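Local structure of endoglucanase E (Clostridium thermocellum, 2WAO) at residues Phe209-Thr223 with Asn250-Leu264. The protein hydrolyses beta-1,4-glucan chains as a cellulase and, through this family 2 carbohydrate esterase domain, probably removes acetyl groups from plant polysaccharides while also binding cello-oligosaccharides. Residues are numbered along the deposited sequence; the frame is centred on the assembly and turned at random. Where two conformers were deposited one is given.
With BGC (beta-D-glucopyranose), chain B.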
loop_
_atom_site.group_PDB
_atom_site.type_symbol
_atom_site.label_atom_id
_atom_site.label_comp_id
_atom_site.label_asym_id
_atom_site.label_seq_id
_atom_site.Cartn_x
_atom_site.Cartn_y
_atom_site.Cartn_z
ATOM N N PHE A 209 -9.293 8.528 -11.773
ATOM C CA PHE A 209 -7.823 8.670 -11.853
ATOM C C PHE A 209 -7.305 10.119 -11.962
ATOM O O PHE A 209 -6.105 10.363 -11.769
ATOM C CB PHE A 209 -7.258 7.758 -12.963
ATOM C CG PHE A 209 -7.223 6.312 -12.558
ATOM C CD1 PHE A 209 -6.084 5.798 -11.990
ATOM C CD2 PHE A 209 -8.344 5.485 -12.734
ATOM C CE1 PHE A 209 -6.011 4.468 -11.564
ATOM C CE2 PHE A 209 -8.315 4.130 -12.303
ATOM C CZ PHE A 209 -7.141 3.620 -11.728
ATOM N N SER A 210 -8.181 11.083 -12.242
ATOM C CA SER A 210 -7.689 12.470 -12.282
ATOM C C SER A 210 -7.417 13.014 -10.881
ATOM O O SER A 210 -6.723 14.027 -10.734
ATOM C CB SER A 210 -8.654 13.404 -13.020
ATOM O OG SER A 210 -9.789 13.648 -12.219
ATOM N N LYS A 211 -7.965 12.352 -9.859
ATOM C CA LYS A 211 -7.914 12.874 -8.497
ATOM C C LYS A 211 -6.548 12.694 -7.869
ATOM O O LYS A 211 -6.220 13.346 -6.868
ATOM C CB LYS A 211 -8.990 12.213 -7.627
ATOM C CG LYS A 211 -10.419 12.469 -8.149
ATOM C CD LYS A 211 -11.387 11.945 -7.074
ATOM C CE LYS A 211 -12.856 12.186 -7.452
ATOM N NZ LYS A 211 -13.730 11.375 -6.543
ATOM N N TYR A 212 -5.724 11.837 -8.460
ATOM C CA TYR A 212 -4.402 11.603 -7.857
ATOM C C TYR A 212 -3.458 11.195 -8.964
ATOM O O TYR A 212 -3.562 10.076 -9.478
ATOM C CB TYR A 212 -4.495 10.500 -6.787
ATOM C CG TYR A 212 -3.208 10.251 -5.987
ATOM C CD1 TYR A 212 -2.921 11.001 -4.823
ATOM C CD2 TYR A 212 -2.319 9.247 -6.370
ATOM C CE1 TYR A 212 -1.738 10.747 -4.060
ATOM C CE2 TYR A 212 -1.154 8.978 -5.608
ATOM C CZ TYR A 212 -0.858 9.762 -4.484
ATOM O OH TYR A 212 0.291 9.474 -3.723
ATOM N N VAL A 213 -2.571 12.108 -9.370
ATOM C CA VAL A 213 -1.680 11.791 -10.486
ATOM C C VAL A 213 -0.239 11.696 -9.965
ATOM O O VAL A 213 0.416 12.705 -9.766
ATOM C CB VAL A 213 -1.823 12.818 -11.632
ATOM C CG1 VAL A 213 -0.837 12.478 -12.780
ATOM C CG2 VAL A 213 -3.284 12.813 -12.135
ATOM N N PRO A 214 0.254 10.481 -9.729
ATOM C CA PRO A 214 1.585 10.327 -9.096
ATOM C C PRO A 214 2.676 10.577 -10.171
ATOM O O PRO A 214 2.413 10.352 -11.390
ATOM C CB PRO A 214 1.564 8.849 -8.658
ATOM C CG PRO A 214 0.757 8.187 -9.719
ATOM C CD PRO A 214 -0.357 9.166 -10.030
ATOM N N GLN A 215 3.869 11.006 -9.730
ATOM C CA GLN A 215 5.015 11.109 -10.603
ATOM C C GLN A 215 5.700 9.746 -10.685
ATOM O O GLN A 215 6.519 9.532 -11.569
ATOM C CB GLN A 215 6.012 12.176 -10.107
ATOM C CG GLN A 215 5.403 13.583 -9.981
ATOM C CD GLN A 215 4.805 13.884 -8.625
ATOM O OE1 GLN A 215 4.881 13.095 -7.719
ATOM N NE2 GLN A 215 4.201 15.051 -8.492
ATOM N N VAL A 216 5.387 8.839 -9.727
ATOM C CA VAL A 216 6.069 7.540 -9.673
ATOM C C VAL A 216 5.003 6.474 -9.452
ATOM O O VAL A 216 4.140 6.650 -8.598
ATOM C CB VAL A 216 7.029 7.447 -8.455
ATOM C CG1 VAL A 216 7.703 6.062 -8.401
ATOM C CG2 VAL A 216 8.127 8.489 -8.575
ATOM N N VAL A 217 5.121 5.363 -10.183
ATOM C CA VAL A 217 4.301 4.182 -9.933
ATOM C C VAL A 217 5.304 3.034 -9.716
ATOM O O VAL A 217 6.238 2.892 -10.476
ATOM C CB VAL A 217 3.339 3.887 -11.123
ATOM C CG1 VAL A 217 2.499 2.580 -10.892
ATOM C CG2 VAL A 217 2.404 5.083 -11.346
ATOM N N VAL A 218 5.067 2.209 -8.702
ATOM C CA VAL A 218 5.876 1.039 -8.388
ATOM C C VAL A 218 4.965 -0.183 -8.503
ATOM O O VAL A 218 3.908 -0.253 -7.851
ATOM C CB VAL A 218 6.493 1.167 -6.950
ATOM C CG1 VAL A 218 7.321 -0.079 -6.580
ATOM C CG2 VAL A 218 7.388 2.430 -6.841
ATOM N N ILE A 219 5.408 -1.158 -9.286
ATOM C CA ILE A 219 4.606 -2.358 -9.481
ATOM C C ILE A 219 5.396 -3.510 -8.879
ATOM O O ILE A 219 6.550 -3.712 -9.224
ATOM C CB ILE A 219 4.327 -2.590 -10.993
ATOM C CG1 ILE A 219 3.612 -1.368 -11.624
ATOM C CG2 ILE A 219 3.491 -3.888 -11.168
ATOM C CD1 ILE A 219 3.444 -1.429 -13.179
ATOM N N ASN A 220 4.777 -4.286 -8.006
ATOM C CA ASN A 220 5.464 -5.482 -7.489
ATOM C C ASN A 220 4.500 -6.630 -7.563
ATOM O O ASN A 220 3.721 -6.836 -6.664
ATOM C CB ASN A 220 6.043 -5.287 -6.064
ATOM C CG ASN A 220 6.944 -6.470 -5.641
ATOM O OD1 ASN A 220 6.742 -7.624 -6.091
ATOM N ND2 ASN A 220 7.946 -6.196 -4.787
ATOM N N LEU A 221 4.507 -7.308 -8.707
ATOM C CA LEU A 221 3.549 -8.350 -8.989
ATOM C C LEU A 221 4.292 -9.509 -9.639
ATOM O O LEU A 221 5.300 -9.302 -10.311
ATOM C CB LEU A 221 2.477 -7.848 -9.956
ATOM C CG LEU A 221 1.505 -6.802 -9.407
ATOM C CD1 LEU A 221 0.748 -6.246 -10.665
ATOM C CD2 LEU A 221 0.577 -7.486 -8.385
ATOM N N GLY A 222 3.740 -10.702 -9.476
ATOM C CA GLY A 222 4.228 -11.867 -10.200
ATOM C C GLY A 222 4.600 -12.944 -9.214
ATOM O O GLY A 222 4.738 -14.096 -9.611
ATOM N N THR A 223 4.735 -12.614 -7.923
ATOM C CA THR A 223 4.953 -13.692 -6.922
ATOM C C THR A 223 3.899 -14.804 -6.994
ATOM O O THR A 223 4.230 -16.012 -7.000
ATOM C CB THR A 223 5.041 -13.146 -5.444
ATOM O OG1 THR A 223 6.120 -12.215 -5.379
ATOM C CG2 THR A 223 5.355 -14.271 -4.445
ATOM N N ASN A 250 -3.377 6.330 -17.748
ATOM C CA ASN A 250 -3.818 7.189 -16.611
ATOM C C ASN A 250 -2.835 8.325 -16.312
ATOM O O ASN A 250 -3.249 9.451 -15.975
ATOM C CB ASN A 250 -3.959 6.345 -15.336
ATOM C CG ASN A 250 -5.129 5.355 -15.373
ATOM O OD1 ASN A 250 -6.165 5.629 -15.946
ATOM N ND2 ASN A 250 -4.973 4.219 -14.666
ATOM N N TYR A 251 -1.530 8.021 -16.402
ATOM C CA TYR A 251 -0.518 8.961 -15.990
ATOM C C TYR A 251 0.570 9.044 -17.073
ATOM O O TYR A 251 1.604 8.369 -16.993
ATOM C CB TYR A 251 0.145 8.520 -14.666
ATOM C CG TYR A 251 -0.772 7.921 -13.636
ATOM C CD1 TYR A 251 -1.971 8.556 -13.246
ATOM C CD2 TYR A 251 -0.435 6.730 -13.025
ATOM C CE1 TYR A 251 -2.826 7.944 -12.267
ATOM C CE2 TYR A 251 -1.265 6.139 -12.068
ATOM C CZ TYR A 251 -2.428 6.752 -11.686
ATOM O OH TYR A 251 -3.207 6.108 -10.734
ATOM N N PRO A 252 0.339 9.845 -18.108
ATOM C CA PRO A 252 1.280 9.981 -19.257
ATOM C C PRO A 252 2.730 10.291 -18.861
ATOM O O PRO A 252 3.647 9.886 -19.568
ATOM C CB PRO A 252 0.747 11.222 -20.011
ATOM C CG PRO A 252 -0.683 11.340 -19.613
ATOM C CD PRO A 252 -0.844 10.714 -18.241
ATOM N N ASP A 253 2.909 10.967 -17.729
ATOM C CA ASP A 253 4.193 11.525 -17.321
ATOM C C ASP A 253 4.881 10.730 -16.175
ATOM O O ASP A 253 5.984 11.087 -15.758
ATOM C CB ASP A 253 4.048 13.033 -16.937
ATOM C CG ASP A 253 3.298 13.867 -18.029
ATOM O OD1 ASP A 253 3.548 13.656 -19.234
ATOM O OD2 ASP A 253 2.413 14.705 -17.694
ATOM N N ALA A 254 4.241 9.661 -15.663
ATOM C CA ALA A 254 4.791 8.933 -14.521
ATOM C C ALA A 254 6.012 8.106 -14.878
ATOM O O ALA A 254 6.096 7.553 -15.995
ATOM C CB ALA A 254 3.726 8.023 -13.898
ATOM N N HIS A 255 6.941 8.007 -13.920
ATOM C CA HIS A 255 8.072 7.063 -13.976
ATOM C C HIS A 255 7.582 5.739 -13.395
ATOM O O HIS A 255 7.088 5.712 -12.247
ATOM C CB HIS A 255 9.231 7.586 -13.146
ATOM C CG HIS A 255 9.815 8.874 -13.659
ATOM N ND1 HIS A 255 10.989 8.907 -14.376
ATOM C CD2 HIS A 255 9.383 10.157 -13.579
ATOM C CE1 HIS A 255 11.274 10.159 -14.701
ATOM N NE2 HIS A 255 10.313 10.943 -14.229
ATOM N N ILE A 256 7.717 4.649 -14.159
ATOM C CA ILE A 256 7.119 3.353 -13.719
ATOM C C ILE A 256 8.253 2.382 -13.341
ATOM O O ILE A 256 9.128 2.082 -14.185
ATOM C CB ILE A 256 6.208 2.720 -14.817
ATOM C CG1 ILE A 256 5.058 3.701 -15.172
ATOM C CG2 ILE A 256 5.643 1.314 -14.359
ATOM C CD1 ILE A 256 4.201 3.241 -16.405
ATOM N N PHE A 257 8.223 1.879 -12.104
ATOM C CA PHE A 257 9.276 0.948 -11.597
ATOM C C PHE A 257 8.686 -0.434 -11.460
ATOM O O PHE A 257 7.728 -0.623 -10.685
ATOM C CB PHE A 257 9.809 1.465 -10.247
ATOM C CG PHE A 257 10.606 2.712 -10.385
ATOM C CD1 PHE A 257 12.009 2.646 -10.499
ATOM C CD2 PHE A 257 9.972 3.965 -10.380
ATOM C CE1 PHE A 257 12.763 3.811 -10.630
ATOM C CE2 PHE A 257 10.723 5.131 -10.523
ATOM C CZ PHE A 257 12.102 5.063 -10.643
ATOM N N CYS A 258 9.203 -1.370 -12.256
ATOM C CA CYS A 258 8.719 -2.775 -12.277
ATOM C C CYS A 258 9.641 -3.657 -11.434
ATOM O O CYS A 258 10.859 -3.740 -11.714
ATOM C CB CYS A 258 8.693 -3.290 -13.719
ATOM S SG CYS A 258 7.573 -2.343 -14.749
ATOM N N CYS A 259 9.105 -4.291 -10.395
ATOM C CA CYS A 259 9.992 -4.842 -9.335
ATOM C C CYS A 259 9.795 -6.328 -9.159
ATOM O O CYS A 259 8.668 -6.811 -9.244
ATOM C CB CYS A 259 9.725 -4.166 -7.976
ATOM S SG CYS A 259 9.849 -2.379 -7.978
ATOM N N VAL A 260 10.889 -7.051 -8.928
ATOM C CA VAL A 260 10.804 -8.479 -8.635
ATOM C C VAL A 260 11.508 -8.739 -7.287
ATOM O O VAL A 260 12.590 -8.251 -7.067
ATOM C CB VAL A 260 11.474 -9.289 -9.791
ATOM C CG1 VAL A 260 11.592 -10.722 -9.428
ATOM C CG2 VAL A 260 10.610 -9.167 -11.085
ATOM N N GLY A 261 10.883 -9.514 -6.408
ATOM C CA GLY A 261 11.515 -9.985 -5.168
ATOM C C GLY A 261 10.718 -9.406 -4.015
ATOM O O GLY A 261 9.910 -8.513 -4.222
ATOM N N PRO A 262 11.007 -9.853 -2.776
ATOM C CA PRO A 262 12.072 -10.801 -2.419
ATOM C C PRO A 262 11.592 -12.248 -2.061
ATOM O O PRO A 262 12.372 -13.010 -1.482
ATOM C CB PRO A 262 12.594 -10.147 -1.138
ATOM C CG PRO A 262 11.289 -9.751 -0.469
ATOM C CD PRO A 262 10.370 -9.282 -1.573
ATOM N N MET A 263 10.348 -12.601 -2.360
ATOM C CA MET A 263 9.794 -13.906 -1.976
ATOM C C MET A 263 9.999 -15.059 -2.969
ATOM O O MET A 263 10.017 -16.205 -2.561
ATOM C CB MET A 263 8.306 -13.799 -1.616
ATOM C CG MET A 263 8.079 -12.951 -0.379
ATOM S SD MET A 263 6.324 -12.976 0.039
ATOM C CE MET A 263 6.113 -14.700 0.558
ATOM N N LEU A 264 10.141 -14.768 -4.260
ATOM C CA LEU A 264 10.362 -15.817 -5.245
ATOM C C LEU A 264 11.737 -16.470 -5.054
ATOM O O LEU A 264 12.685 -15.829 -4.545
ATOM C CB LEU A 264 10.206 -15.272 -6.673
ATOM C CG LEU A 264 8.727 -15.019 -7.016
ATOM C CD1 LEU A 264 8.673 -14.473 -8.433
ATOM C CD2 LEU A 264 7.917 -16.368 -6.917
HETATM C C2 BGC B . 9.572 -21.897 0.727
HETATM C C3 BGC B . 8.238 -21.535 0.087
HETATM C C4 BGC B . 7.998 -20.018 0.116
HETATM C C5 BGC B . 9.236 -19.177 -0.245
HETATM C C6 BGC B . 9.043 -17.701 0.082
HETATM C C1 BGC B . 10.640 -20.984 0.133
HETATM O O2 BGC B . 9.871 -23.217 0.391
HETATM O O3 BGC B . 7.230 -22.228 0.791
HETATM O O4 BGC B . 6.793 -19.893 -0.462
HETATM O O5 BGC B . 10.363 -19.657 0.469
HETATM O O6 BGC B . 10.266 -16.955 0.096
HETATM O O HOH W 1 -4.782 7.761 -8.901
HETATM O O HOH W 2 8.191 -9.810 -6.623
HETATM O O HOH W 3 6.467 -6.835 -10.693
HETATM O O HOH W 4 8.814 -11.963 -4.762
#
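V217 and F257 lie at the heart of two neighbouring parallel strands, 216-220 and 255-260, in the five-stranded sheet of an SGNH (GDSL-type) hydrolase domain. Joined through helix 233-250, they illustrate the right-handed beta-alpha-beta crossover of such folds. V217 is held through both its backbone N and its backbone O: the N donates to H255 O, and the O takes F257 N at 2.8 Å, almost straight on. On the sheet face covered by that helix, I219 CD1 meets I256 CG2 at 3.7 Å; on the other, V216 CG1 touches the F257 ring and V218 CG1 the sulfur of C259.

Packing is close where the segments lead into the strands, at their N-terminal ends: P214 sets CD over the centre of the Y251 ring, 3.4 Å from its centroid, a CH-pi contact. V217 CG2 reaches the same ring at CD2, while the Y251 hydroxyl hydrogen-bonds to E126 and accepts a hydrogen bond from a water that also donates to Y212 O.

The partly exposed margin is simpler: the N250 amide stacks on one face of F209, planes 11° apart, with ND2 offset toward the rim. A chi1 of -76°, anti to the carbonyl carbon, brings the F209 ring there, with Y251 CZ in plane at its edge.

Toward the C-terminal ends of the strands, waters supplement direct bonding. One water accepts from L221 N and donates to C259 O; another joins T223 OG1 to L264 N, next to M263, a residue of the glycan pocket; M263 O accepts a hydrogen bond from O6 of the bound glucose. N220 ND2 still reaches directly to G261 O, donating in its amide plane, 3.1 Å away at 170°.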